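Local coordinates for protein intimin (Escherichia coli, PDB 1F00) that probably attaches enteropathogenic bacteria to their host by binding a receptor, through a rod of immunoglobulin-like domains ending in a C-type lectin-like domain, at residues A255-L260 with N264-I269; G113-V118 with A175-A180; V194-A199 with G208-S213. One frame throughout, in Å; residues are numbered along the deposited sequence.

Contact 1: residues A255-L260 with N264-I269; sequences ASTYDL and NPLNNI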
loop_
_atom_site.group_PDB
_atom_site.type_symbol
_atom_site.label_atom_id
_atom_site.label_comp_id
_atom_site.label_asym_id
_atom_site.label_seq_id
_atom_site.Cartn_x
_atom_site.Cartn_y
_atom_site.Cartn_z
ATOM N N ALA A 255 4.487 -19.816 37.474
ATOM C CA ALA A 255 3.927 -19.691 36.138
ATOM C C ALA A 255 5.050 -19.756 35.125
ATOM O O ALA A 255 6.231 -19.644 35.480
ATOM C CB ALA A 255 3.174 -18.363 35.994
ATOM N N SER A 256 4.678 -19.952 33.866
ATOM C CA SER A 256 5.648 -19.998 32.793
ATOM C C SER A 256 5.633 -18.652 32.093
ATOM O O SER A 256 4.745 -17.824 32.331
ATOM C CB SER A 256 5.304 -21.113 31.803
ATOM O OG SER A 256 5.507 -22.379 32.400
ATOM N N THR A 257 6.633 -18.432 31.246
ATOM C CA THR A 257 6.741 -17.191 30.497
ATOM C C THR A 257 7.304 -17.464 29.109
ATOM O O THR A 257 7.870 -18.533 28.839
ATOM C CB THR A 257 7.709 -16.193 31.170
ATOM O OG1 THR A 257 9.035 -16.734 31.132
ATOM C CG2 THR A 257 7.307 -15.917 32.626
ATOM N N TYR A 258 7.122 -16.492 28.224
ATOM C CA TYR A 258 7.665 -16.564 26.882
ATOM C C TYR A 258 8.154 -15.144 26.644
ATOM O O TYR A 258 7.525 -14.179 27.088
ATOM C CB TYR A 258 6.606 -16.943 25.846
ATOM C CG TYR A 258 7.197 -17.123 24.464
ATOM C CD1 TYR A 258 7.805 -18.327 24.088
ATOM C CD2 TYR A 258 7.176 -16.080 23.539
ATOM C CE1 TYR A 258 8.375 -18.485 22.820
ATOM C CE2 TYR A 258 7.744 -16.223 22.272
ATOM C CZ TYR A 258 8.339 -17.426 21.917
ATOM O OH TYR A 258 8.889 -17.558 20.661
ATOM N N ASP A 259 9.279 -15.018 25.955
ATOM C CA ASP A 259 9.880 -13.721 25.708
ATOM C C ASP A 259 9.700 -13.328 24.245
ATOM O O ASP A 259 10.238 -13.985 23.352
ATOM C CB ASP A 259 11.367 -13.810 26.079
ATOM C CG ASP A 259 12.022 -12.460 26.231
ATOM O OD1 ASP A 259 12.826 -12.306 27.182
ATOM O OD2 ASP A 259 11.753 -11.562 25.406
ATOM N N LEU A 260 8.943 -12.257 24.006
ATOM C CA LEU A 260 8.686 -11.794 22.651
ATOM C C LEU A 260 9.923 -11.240 21.950
ATOM O O LEU A 260 9.862 -10.879 20.771
ATOM C CB LEU A 260 7.554 -10.759 22.640
ATOM C CG LEU A 260 6.158 -11.350 22.896
ATOM C CD1 LEU A 260 5.126 -10.236 22.960
ATOM C CD2 LEU A 260 5.805 -12.339 21.789
ATOM N N ASN A 264 12.951 -17.881 24.318
ATOM C CA ASN A 264 13.294 -18.366 25.657
ATOM C C ASN A 264 12.130 -18.788 26.571
ATOM O O ASN A 264 11.906 -18.175 27.615
ATOM C CB ASN A 264 14.099 -17.253 26.351
ATOM C CG ASN A 264 14.864 -17.729 27.576
ATOM O OD1 ASN A 264 15.029 -16.974 28.537
ATOM N ND2 ASN A 264 15.359 -18.961 27.540
ATOM N N PRO A 265 11.374 -19.830 26.197
ATOM C CA PRO A 265 10.280 -20.203 27.103
ATOM C C PRO A 265 10.814 -20.712 28.444
ATOM O O PRO A 265 11.679 -21.596 28.477
ATOM C CB PRO A 265 9.536 -21.281 26.321
ATOM C CG PRO A 265 10.615 -21.895 25.463
ATOM C CD PRO A 265 11.382 -20.679 24.994
ATOM N N LEU A 266 10.310 -20.143 29.542
ATOM C CA LEU A 266 10.725 -20.537 30.892
ATOM C C LEU A 266 9.556 -21.050 31.733
ATOM O O LEU A 266 8.398 -20.746 31.455
ATOM C CB LEU A 266 11.359 -19.354 31.622
ATOM C CG LEU A 266 12.524 -18.655 30.929
ATOM C CD1 LEU A 266 13.026 -17.504 31.802
ATOM C CD2 LEU A 266 13.629 -19.664 30.659
ATOM N N ASN A 267 9.871 -21.821 32.770
ATOM C CA ASN A 267 8.851 -22.365 33.658
ATOM C C ASN A 267 9.289 -22.208 35.120
ATOM O O ASN A 267 10.416 -21.782 35.401
ATOM C CB ASN A 267 8.633 -23.849 33.354
ATOM C CG ASN A 267 8.452 -24.122 31.873
ATOM O OD1 ASN A 267 7.475 -23.692 31.262
ATOM N ND2 ASN A 267 9.404 -24.844 31.286
ATOM N N ASN A 268 8.387 -22.549 36.040
ATOM C CA ASN A 268 8.670 -22.488 37.471
ATOM C C ASN A 268 9.071 -21.105 37.968
ATOM O O ASN A 268 9.877 -20.982 38.893
ATOM C CB ASN A 268 9.780 -23.482 37.824
ATOM C CG ASN A 268 9.424 -24.905 37.453
ATOM O OD1 ASN A 268 10.178 -25.579 36.752
ATOM N ND2 ASN A 268 8.278 -25.374 37.929
ATOM N N ILE A 269 8.519 -20.068 37.350
ATOM C CA ILE A 269 8.820 -18.701 37.759
ATOM C C ILE A 269 7.868 -18.326 38.900
ATOM O O ILE A 269 6.656 -18.471 38.769
ATOM C CB ILE A 269 8.641 -17.731 36.570
ATOM C CG1 ILE A 269 9.490 -18.209 35.389
ATOM C CG2 ILE A 269 9.062 -16.321 36.967
ATOM C CD1 ILE A 269 10.988 -18.213 35.671
HETATM O O HOH W 1 5.720 -23.126 35.165
HETATM O O HOH W 2 10.706 -16.099 28.998
HETATM O O HOH W 3 13.105 -14.567 28.996
#

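Contact 2: residues G113-V118 with A175-A180; sequences GKLPTV and ATYTIA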
loop_
_atom_site.group_PDB
_atom_site.type_symbol
_atom_site.label_atom_id
_atom_site.label_comp_id
_atom_site.label_asym_id
_atom_site.label_seq_id
_atom_site.Cartn_x
_atom_site.Cartn_y
_atom_site.Cartn_z
ATOM N N GLY A 113 4.918 -11.975 2.467
ATOM C CA GLY A 113 3.753 -12.819 2.285
ATOM C C GLY A 113 2.489 -12.023 2.533
ATOM O O GLY A 113 2.455 -10.813 2.299
ATOM N N LYS A 114 1.445 -12.704 2.996
ATOM C CA LYS A 114 0.182 -12.046 3.298
ATOM C C LYS A 114 0.303 -11.385 4.668
ATOM O O LYS A 114 1.212 -11.695 5.431
ATOM C CB LYS A 114 -0.958 -13.063 3.329
ATOM C CG LYS A 114 -1.262 -13.721 1.994
ATOM C CD LYS A 114 -2.571 -14.494 2.088
ATOM C CE LYS A 114 -3.027 -15.021 0.736
ATOM N NZ LYS A 114 -4.424 -15.555 0.822
ATOM N N LEU A 115 -0.612 -10.473 4.981
ATOM C CA LEU A 115 -0.588 -9.802 6.276
ATOM C C LEU A 115 -0.995 -10.803 7.351
ATOM O O LEU A 115 -2.018 -11.467 7.222
ATOM C CB LEU A 115 -1.580 -8.635 6.294
ATOM C CG LEU A 115 -1.540 -7.813 7.581
ATOM C CD1 LEU A 115 -0.286 -6.943 7.570
ATOM C CD2 LEU A 115 -2.778 -6.950 7.692
ATOM N N PRO A 116 -0.209 -10.919 8.433
ATOM C CA PRO A 116 -0.565 -11.870 9.492
ATOM C C PRO A 116 -1.949 -11.546 10.062
ATOM O O PRO A 116 -2.386 -10.394 10.014
ATOM C CB PRO A 116 0.543 -11.666 10.528
ATOM C CG PRO A 116 1.709 -11.232 9.696
ATOM C CD PRO A 116 1.074 -10.258 8.730
ATOM N N THR A 117 -2.634 -12.562 10.584
ATOM C CA THR A 117 -3.959 -12.378 11.170
ATOM C C THR A 117 -3.858 -12.265 12.687
ATOM O O THR A 117 -4.870 -12.184 13.386
ATOM C CB THR A 117 -4.895 -13.537 10.820
ATOM O OG1 THR A 117 -4.316 -14.767 11.263
ATOM C CG2 THR A 117 -5.127 -13.590 9.315
ATOM N N VAL A 118 -2.622 -12.291 13.183
ATOM C CA VAL A 118 -2.325 -12.130 14.607
ATOM C C VAL A 118 -1.364 -10.948 14.610
ATOM O O VAL A 118 -0.295 -11.004 13.998
ATOM C CB VAL A 118 -1.630 -13.373 15.197
ATOM C CG1 VAL A 118 -1.343 -13.158 16.674
ATOM C CG2 VAL A 118 -2.518 -14.589 15.015
ATOM N N ALA A 175 -4.123 2.921 -6.194
ATOM C CA ALA A 175 -4.186 1.479 -5.962
ATOM C C ALA A 175 -4.443 1.343 -4.470
ATOM O O ALA A 175 -3.942 2.141 -3.685
ATOM C CB ALA A 175 -2.875 0.804 -6.336
ATOM N N THR A 176 -5.217 0.339 -4.070
ATOM C CA THR A 176 -5.534 0.175 -2.657
ATOM C C THR A 176 -5.484 -1.263 -2.159
ATOM O O THR A 176 -5.796 -2.210 -2.891
ATOM C CB THR A 176 -6.937 0.715 -2.339
ATOM O OG1 THR A 176 -7.913 -0.089 -3.008
ATOM C CG2 THR A 176 -7.076 2.143 -2.808
ATOM N N TYR A 177 -5.090 -1.400 -0.899
ATOM C CA TYR A 177 -4.994 -2.690 -0.228
ATOM C C TYR A 177 -5.858 -2.638 1.028
ATOM O O TYR A 177 -5.756 -1.698 1.818
ATOM C CB TYR A 177 -3.542 -2.980 0.158
ATOM C CG TYR A 177 -3.401 -4.155 1.099
ATOM C CD1 TYR A 177 -3.275 -3.960 2.470
ATOM C CD2 TYR A 177 -3.446 -5.466 0.622
ATOM C CE1 TYR A 177 -3.197 -5.035 3.346
ATOM C CE2 TYR A 177 -3.375 -6.552 1.494
ATOM C CZ TYR A 177 -3.251 -6.327 2.851
ATOM O OH TYR A 177 -3.197 -7.387 3.728
ATOM N N THR A 178 -6.705 -3.643 1.217
ATOM C CA THR A 178 -7.562 -3.666 2.391
ATOM C C THR A 178 -6.969 -4.532 3.490
ATOM O O THR A 178 -6.598 -5.688 3.266
ATOM C CB THR A 178 -8.959 -4.207 2.058
ATOM O OG1 THR A 178 -8.864 -5.600 1.736
ATOM C CG2 THR A 178 -9.534 -3.473 0.879
ATOM N N ILE A 179 -6.874 -3.953 4.679
ATOM C CA ILE A 179 -6.354 -4.647 5.844
ATOM C C ILE A 179 -7.541 -5.341 6.496
ATOM O O ILE A 179 -8.487 -4.684 6.940
ATOM C CB ILE A 179 -5.724 -3.648 6.853
ATOM C CG1 ILE A 179 -4.430 -3.069 6.270
ATOM C CG2 ILE A 179 -5.446 -4.339 8.177
ATOM C CD1 ILE A 179 -3.806 -1.989 7.120
ATOM N N ALA A 180 -7.500 -6.668 6.530
ATOM C CA ALA A 180 -8.577 -7.447 7.126
ATOM C C ALA A 180 -8.492 -7.393 8.643
ATOM O O ALA A 180 -7.414 -7.205 9.206
ATOM C CB ALA A 180 -8.503 -8.898 6.650
HETATM O O HOH W 4 -2.657 -9.778 2.865
HETATM O O HOH W 5 -5.430 -9.357 9.555
#

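Contact 3: residues V194-A199 with G208-S213; sequences VTYNDA and GKLPSS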
loop_
_atom_site.group_PDB
_atom_site.type_symbol
_atom_site.label_atom_id
_atom_site.label_comp_id
_atom_site.label_asym_id
_atom_site.label_seq_id
_atom_site.Cartn_x
_atom_site.Cartn_y
_atom_site.Cartn_z
ATOM N N VAL A 194 5.422 -6.949 36.539
ATOM C CA VAL A 194 4.402 -7.059 37.568
ATOM C C VAL A 194 4.229 -8.504 38.017
ATOM O O VAL A 194 4.748 -9.424 37.383
ATOM C CB VAL A 194 3.047 -6.536 37.035
ATOM C CG1 VAL A 194 3.162 -5.063 36.692
ATOM C CG2 VAL A 194 2.619 -7.334 35.795
ATOM N N THR A 195 3.509 -8.709 39.115
ATOM C CA THR A 195 3.279 -10.070 39.586
ATOM C C THR A 195 2.291 -10.714 38.620
ATOM O O THR A 195 1.664 -10.029 37.815
ATOM C CB THR A 195 2.656 -10.104 40.998
ATOM O OG1 THR A 195 1.324 -9.579 40.944
ATOM C CG2 THR A 195 3.487 -9.278 41.966
ATOM N N TYR A 196 2.154 -12.031 38.706
ATOM C CA TYR A 196 1.226 -12.748 37.845
ATOM C C TYR A 196 -0.203 -12.239 38.064
ATOM O O TYR A 196 -0.920 -11.963 37.105
ATOM C CB TYR A 196 1.312 -14.258 38.125
ATOM C CG TYR A 196 0.266 -15.083 37.406
ATOM C CD1 TYR A 196 -1.008 -15.249 37.945
ATOM C CD2 TYR A 196 0.535 -15.661 36.167
ATOM C CE1 TYR A 196 -1.991 -15.969 37.270
ATOM C CE2 TYR A 196 -0.443 -16.380 35.478
ATOM C CZ TYR A 196 -1.704 -16.531 36.038
ATOM O OH TYR A 196 -2.675 -17.242 35.376
ATOM N N ASN A 197 -0.617 -12.101 39.318
ATOM C CA ASN A 197 -1.971 -11.626 39.595
ATOM C C ASN A 197 -2.226 -10.226 39.054
ATOM O O ASN A 197 -3.317 -9.941 38.555
ATOM C CB ASN A 197 -2.275 -11.673 41.095
ATOM C CG ASN A 197 -2.563 -13.082 41.582
ATOM O OD1 ASN A 197 -3.231 -13.862 40.899
ATOM N ND2 ASN A 197 -2.075 -13.411 42.774
ATOM N N ASP A 198 -1.228 -9.350 39.142
ATOM C CA ASP A 198 -1.403 -8.002 38.620
ATOM C C ASP A 198 -1.513 -8.041 37.104
ATOM O O ASP A 198 -2.183 -7.203 36.505
ATOM C CB ASP A 198 -0.245 -7.090 39.031
ATOM C CG ASP A 198 -0.375 -6.598 40.456
ATOM O OD1 ASP A 198 -1.493 -6.667 41.007
ATOM O OD2 ASP A 198 0.633 -6.131 41.025
ATOM N N ALA A 199 -0.857 -9.019 36.484
ATOM C CA ALA A 199 -0.901 -9.152 35.031
ATOM C C ALA A 199 -2.299 -9.593 34.616
ATOM O O ALA A 199 -2.848 -9.112 33.628
ATOM C CB ALA A 199 0.127 -10.167 34.568
ATOM N N GLY A 208 -8.962 -7.925 27.729
ATOM C CA GLY A 208 -8.326 -9.070 27.101
ATOM C C GLY A 208 -8.027 -10.162 28.111
ATOM O O GLY A 208 -8.611 -10.181 29.190
ATOM N N LYS A 209 -7.111 -11.064 27.764
ATOM C CA LYS A 209 -6.734 -12.170 28.646
ATOM C C LYS A 209 -5.223 -12.403 28.563
ATOM O O LYS A 209 -4.566 -11.901 27.656
ATOM C CB LYS A 209 -7.452 -13.455 28.213
ATOM C CG LYS A 209 -8.968 -13.325 28.076
ATOM C CD LYS A 209 -9.599 -14.635 27.625
ATOM C CE LYS A 209 -11.104 -14.483 27.406
ATOM N NZ LYS A 209 -11.785 -13.974 28.640
ATOM N N LEU A 210 -4.673 -13.160 29.509
ATOM C CA LEU A 210 -3.247 -13.474 29.476
ATOM C C LEU A 210 -3.047 -14.482 28.350
ATOM O O LEU A 210 -4.004 -15.132 27.917
ATOM C CB LEU A 210 -2.793 -14.143 30.782
ATOM C CG LEU A 210 -2.388 -13.320 32.009
ATOM C CD1 LEU A 210 -1.970 -14.256 33.129
ATOM C CD2 LEU A 210 -1.246 -12.397 31.652
ATOM N N PRO A 211 -1.810 -14.601 27.836
ATOM C CA PRO A 211 -1.599 -15.583 26.771
ATOM C C PRO A 211 -1.999 -16.916 27.417
ATOM O O PRO A 211 -1.726 -17.136 28.596
ATOM C CB PRO A 211 -0.094 -15.491 26.518
ATOM C CG PRO A 211 0.189 -14.039 26.778
ATOM C CD PRO A 211 -0.612 -13.763 28.035
ATOM N N SER A 212 -2.646 -17.799 26.667
ATOM C CA SER A 212 -3.076 -19.075 27.238
ATOM C C SER A 212 -1.920 -20.026 27.482
ATOM O O SER A 212 -2.024 -20.954 28.287
ATOM C CB SER A 212 -4.065 -19.766 26.303
ATOM O OG SER A 212 -3.410 -20.168 25.115
ATOM N N SER A 213 -0.813 -19.785 26.790
ATOM C CA SER A 213 0.335 -20.666 26.879
ATOM C C SER A 213 1.520 -20.056 26.149
ATOM O O SER A 213 1.390 -19.033 25.481
ATOM C CB SER A 213 -0.015 -21.973 26.184
ATOM O OG SER A 213 -0.418 -21.679 24.848
#

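Contact 1: residues A255-L260 with N264-I269
Thr-257 and Leu-266 pair across an antiparallel beta hairpin of the C-type lectin-like domain, joined by two backbone hydrogen bonds: Thr-257 N to Leu-266 O, 2.9 Å, and Leu-266 N to Thr-257 O, 3.0 Å. From CB, the threonine forks. OG1 tucks in flanked by its own backbone N and carbonyl carbon (chi1 66°), which brings it 3.5 Å from Leu-266 CB, with CG and CD1 of the leucine a little farther along. The same oxygen meets a water that donates to Asn-264 O, tying the side chain to the start of the partner strand. CG2, the other branch, points along the sheet to Ile-269, 4.2 Å from its CG1, and the threonine also touches Ile-240 of the neighbouring strand. Immediately beyond this pair, toward Ala-255, a beta bulge interrupts the pairing: Asn-267 and Asn-268 together face the single Ser-256, and regular bonding resumes at Ala-255 and Ile-269. Toward the turn, Pro-265 CB comes in at the edge of the Tyr-258 ring, near its plane. At the bulge a second water bridges the strands, donating to Ser-256 OG and accepting from Asn-268 N, at 2.9 Å from each.

Contact 2: residues G113-V118 with A175-A180
Leu-115 lies obliquely across the end of Tyr-177, its CB 3.3 Å from the tyrosine OH and close to the ring plane, at the edge. The contact closes one flank of an immunoglobulin-like beta sandwich: residues 113-118 form the loop leaving strand 112-113 of one sheet, and 175-180 lie on the outermost strand 173-179 of the other. With CG of Leu-115 anti to the backbone N (chi1 -176°), the branched tip extends beyond the phenol, and CD2 reaches CG2 of Ile-179 at 3.8 Å. One leucine therefore bridges two alternate residues of the strand. Tyr-177 also packs on Ile-104 of the facing sheet, and Ile-179 on Ile-165 of the adjacent strand, so the leucine extends the apolar contacts at this end of the sandwich.

No direct hydrogen bond crosses the contact; water does the polar work. One molecule, lying at the edge of the phenol in its plane, is 2.6 Å from Tyr-177 OH and accepts from Leu-115 N. Pro-116 O, which Trp-119 NE1 also binds, takes a bond from a second water. That water donates as well to Ala-180 O, at 2.9 Å.

Contact 3: residues V194-A199 with G208-S213
The phenol ring of Tyr-196 receives the methyl CD1 of Leu-210 obliquely. The methyl lies nearest CE2, at 3.5 Å, with CZ at 3.7 Å and OH at 3.8 Å, touching the outer half of the ring on that side. On the opposite side of the ring, beside Tyr-196 CD1, Asn-197 OD1 lies at the edge, in plane. The phenol oxygen is held from beyond both segments by a hydrogen bond with Gln-245 N, which fixes the far end of the ring. Tyr-196 carries CG anti to its own backbone nitrogen (chi1 173°), and this swings the ring off the first turn of the helix toward the loop 208-213.

Leu-210 uses its other methyl for the helix itself: CD2 packs on Ala-199 CB at 3.9 Å. The two methyls of one leucine thus straddle positions three residues apart, about one helical turn, and the same side chain continues along helix 196-205 to Val-200 and Cys-203. Within the C-type lectin-like domain this buried contact seats the linker between helices 196-205 and 214-224 against the first of them, while Pro-211, next in the chain, turns to Leu-217 of the second.

Each segment also holds the N-cap of a helix. Thr-195 is the N-cap of the first: its OG1 accepts from Asp-198 N at 3.1 Å, with an angle of 159° at the hydrogen, and its carbonyl oxygen takes Ala-199 N at 3.0 Å. Ser-213 caps the second helix through a weak bond from Glu-216 N to its OG. Glu-216 in turn reaches back past the cap, where its OE1 accepts from Ser-212 N.

How the contacts relate
From the N terminus, contact 2 comes first: it closes a long loop of nearly sixty residues holding most of the later strands of the beta sandwich. The chain then enters the lectin-like domain, where contact 3 closes the short path over helix 196-205, and contact 1 later closes a tight hairpin. The three follow in series, none nesting or crossing. Contacts 1 and 3 are neighbours, their centres about 12 Å apart, and meet where Ala-255 CB packs on Tyr-196 CD2 at 3.8 Å, joining hairpin to first helix. Contact 2 stands apart, its centre about 31 Å from that of contact 1 and 29 Å from contact 3's, though Trp-224 NE1 bonds to Val-118 O, linking the domains.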